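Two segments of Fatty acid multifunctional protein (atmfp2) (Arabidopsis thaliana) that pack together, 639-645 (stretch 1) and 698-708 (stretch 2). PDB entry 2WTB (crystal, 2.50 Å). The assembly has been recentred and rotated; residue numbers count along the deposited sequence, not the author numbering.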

# COMPACT_ATOMS: atom_id res chain seq x y z
N ALA A 639 18.64 7.25 -6.99
CA ALA A 639 17.33 7.85 -6.84
C ALA A 639 17.40 9.35 -7.06
O ALA A 639 16.48 9.95 -7.61
CB ALA A 639 16.76 7.55 -5.46
N CYS A 640 18.51 9.95 -6.63
CA CYS A 640 18.71 11.38 -6.79
C CYS A 640 18.94 11.77 -8.25
O CYS A 640 18.45 12.79 -8.71
CB CYS A 640 19.88 11.86 -5.92
SG CYS A 640 19.51 11.85 -4.15
N ARG A 641 19.69 10.94 -8.97
CA ARG A 641 19.87 11.13 -10.40
C ARG A 641 18.51 11.10 -11.08
O ARG A 641 18.18 11.98 -11.88
CB ARG A 641 20.76 10.03 -10.98
CG ARG A 641 22.19 10.01 -10.46
CD ARG A 641 23.05 9.05 -11.27
NE ARG A 641 24.46 9.12 -10.91
CZ ARG A 641 25.05 8.29 -10.05
NH1 ARG A 641 24.35 7.34 -9.46
NH2 ARG A 641 26.35 8.43 -9.78
N VAL A 642 17.72 10.08 -10.75
CA VAL A 642 16.37 9.94 -11.29
C VAL A 642 15.50 11.15 -10.95
O VAL A 642 14.77 11.66 -11.80
CB VAL A 642 15.69 8.66 -10.77
CG1 VAL A 642 14.18 8.74 -10.95
CG2 VAL A 642 16.26 7.44 -11.46
N PHE A 643 15.59 11.60 -9.70
CA PHE A 643 14.78 12.72 -9.24
C PHE A 643 15.23 14.04 -9.88
O PHE A 643 14.40 14.87 -10.25
CB PHE A 643 14.84 12.83 -7.72
CG PHE A 643 14.04 13.96 -7.16
CD1 PHE A 643 12.72 14.14 -7.54
CD2 PHE A 643 14.60 14.83 -6.25
CE1 PHE A 643 11.97 15.18 -7.02
CE2 PHE A 643 13.85 15.87 -5.72
CZ PHE A 643 12.54 16.05 -6.11
N ALA A 644 16.54 14.22 -9.99
CA ALA A 644 17.10 15.44 -10.55
C ALA A 644 16.83 15.54 -12.04
O ALA A 644 16.46 16.59 -12.55
CB ALA A 644 18.59 15.50 -10.27
N GLU A 645 17.03 14.43 -12.75
CA GLU A 645 16.84 14.40 -14.20
C GLU A 645 15.39 14.64 -14.60
O GLU A 645 15.09 14.83 -15.78
CB GLU A 645 17.33 13.07 -14.77
CG GLU A 645 18.83 12.89 -14.72
CD GLU A 645 19.26 11.49 -15.10
OE1 GLU A 645 18.39 10.71 -15.55
OE2 GLU A 645 20.46 11.17 -14.96
N PHE A 698 30.80 4.51 -6.40
CA PHE A 698 30.26 5.10 -5.19
C PHE A 698 30.24 6.62 -5.25
O PHE A 698 29.75 7.28 -4.32
CB PHE A 698 31.07 4.65 -3.97
CG PHE A 698 31.02 3.16 -3.73
CD1 PHE A 698 32.09 2.36 -4.09
CD2 PHE A 698 29.92 2.57 -3.14
CE1 PHE A 698 32.06 0.99 -3.87
CE2 PHE A 698 29.88 1.21 -2.92
CZ PHE A 698 30.95 0.42 -3.29
N LYS A 699 30.76 7.19 -6.33
CA LYS A 699 30.84 8.64 -6.47
C LYS A 699 29.47 9.29 -6.41
O LYS A 699 28.55 8.87 -7.12
CB LYS A 699 31.55 9.03 -7.77
CG LYS A 699 31.68 10.53 -7.96
CD LYS A 699 32.51 10.87 -9.19
N PRO A 700 29.32 10.32 -5.56
CA PRO A 700 28.07 11.08 -5.43
C PRO A 700 27.74 11.82 -6.71
O PRO A 700 28.63 12.41 -7.32
CB PRO A 700 28.39 12.08 -4.32
CG PRO A 700 29.56 11.51 -3.59
CD PRO A 700 30.35 10.79 -4.63
N CYS A 701 26.47 11.80 -7.12
CA CYS A 701 26.05 12.53 -8.30
C CYS A 701 25.89 14.01 -7.97
O CYS A 701 25.60 14.38 -6.83
CB CYS A 701 24.75 11.96 -8.86
SG CYS A 701 23.28 12.31 -7.86
N ALA A 702 26.09 14.86 -8.98
CA ALA A 702 26.06 16.32 -8.80
C ALA A 702 24.94 16.80 -7.87
O ALA A 702 25.17 17.64 -7.00
CB ALA A 702 25.96 17.01 -10.15
N PHE A 703 23.74 16.27 -8.07
CA PHE A 703 22.59 16.66 -7.27
C PHE A 703 22.80 16.37 -5.78
O PHE A 703 22.57 17.24 -4.94
CB PHE A 703 21.32 15.95 -7.77
CG PHE A 703 20.11 16.20 -6.92
CD1 PHE A 703 19.34 17.33 -7.10
CD2 PHE A 703 19.73 15.28 -5.95
CE1 PHE A 703 18.21 17.56 -6.33
CE2 PHE A 703 18.61 15.50 -5.17
CZ PHE A 703 17.85 16.64 -5.36
N LEU A 704 23.25 15.16 -5.46
CA LEU A 704 23.46 14.77 -4.07
C LEU A 704 24.59 15.58 -3.44
O LEU A 704 24.47 16.05 -2.31
CB LEU A 704 23.78 13.27 -3.98
CG LEU A 704 23.55 12.58 -2.63
CD1 LEU A 704 23.71 11.08 -2.78
CD2 LEU A 704 24.48 13.11 -1.55
N ALA A 705 25.68 15.74 -4.18
CA ALA A 705 26.85 16.46 -3.68
C ALA A 705 26.51 17.90 -3.32
O ALA A 705 26.81 18.36 -2.21
CB ALA A 705 27.98 16.41 -4.69
N GLU A 706 25.90 18.61 -4.25
CA GLU A 706 25.59 20.03 -4.06
C GLU A 706 24.64 20.23 -2.88
O GLU A 706 24.76 21.21 -2.14
CB GLU A 706 24.98 20.61 -5.34
CG GLU A 706 25.51 22.00 -5.70
CD GLU A 706 25.11 23.07 -4.71
OE1 GLU A 706 24.02 22.96 -4.12
OE2 GLU A 706 25.90 24.03 -4.53
N ARG A 707 23.71 19.30 -2.70
CA ARG A 707 22.74 19.39 -1.61
C ARG A 707 23.32 18.90 -0.29
O ARG A 707 23.00 19.42 0.78
CB ARG A 707 21.47 18.62 -1.94
CG ARG A 707 20.56 19.33 -2.93
CD ARG A 707 19.16 18.74 -2.90
NE ARG A 707 18.23 19.52 -3.72
CZ ARG A 707 16.92 19.32 -3.76
NH1 ARG A 707 16.38 18.35 -3.03
NH2 ARG A 707 16.15 20.07 -4.53
N GLY A 708 24.17 17.88 -0.36
CA GLY A 708 24.76 17.29 0.83
C GLY A 708 25.66 18.25 1.58
O GLY A 708 25.63 18.31 2.81

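Stretch 1 is helical from Ala639 onward, in a helix that begins earlier in the chain. In stretch 2, Lys699 to Cys701 are extended and lead into a helix at Ala702, which runs on past Gly708. The two helices cross almost at right angles, at 96°, and their axes come within 9.0 Å. The contact draws on both the second helix and the residues leading into it. Together the two stretches bury 371 Å². The backbones come close at three places: the CA of Cys640 lies 6.4 Å from the CA of Leu704, that of Arg641 6.7 Å from the CA of Cys701, and that of Ala644 6.5 Å from the CA of Phe703. No clear hydrogen bond joins the stretches, so the contact rests mainly on apolar packing.

Ala639 is buried but does not touch stretch 2. Its carbonyl O accepts the backbone hydrogen bond from Phe643 N at 2.8 Å, one of the i to i+4 bonds of this helix.

Cys640 points toward stretch 2 and meets three of its residues. Its CB lies 3.4 Å from Phe703 CD2 and 3.9 Å from Cys701 SG. Its own SG is 4.4 Å from Leu704 CG. The same sulfur sits 5.0 Å from the centroid of the Phe703 ring, at the ring edge. The two cysteines pack here as small apolar groups, without a disulfide between them.

Arg641 starts away from stretch 2, but its long side chain brings the guanidinium back to it. Cys701 CB lies over one face of that group, 3.5 Å from Arg641 NE. Flat guanidinium faces accept apolar neighbours well, because their N-H bonds point outward in the plane. Arg641 NH2 is also 3.5 Å from Lys699 O, a favourable pairing of charge and carbonyl dipole. Cys701 holds the N-cap position of the second helix, and its carbonyl O accepts a bond from Ala705 N at 3.0 Å and a weak one from Leu704 N at 2.8 Å.

Val642 is buried and out of reach of stretch 2.

Phe643 points toward stretch 2 and brings its ring to that of Phe703. The closest atoms are Phe643 CD2 and Phe703 CZ, 3.8 Å apart. The centroids are 5.9 Å apart and the planes nearly perpendicular, at 87°, in an oblique arrangement. Arg707 NH1 also lies at the edge of the Phe643 ring, 4.4 Å from Phe643 CE2. Both terminal nitrogens of Arg707 are hydrogen-bonded elsewhere in the structure.

Ala644 sets its CB 3.7 Å from Phe703 CB. Its short side chain accompanies a close backbone approach at this point. Phe703 is thus shared by Cys640, Phe643 and Ala644, and it has the largest area covered by the opposing stretch, 86 Å².

Glu645 is exposed and takes no part in the contact. Both of its carboxylate oxygens are hydrogen-bonded elsewhere in the structure.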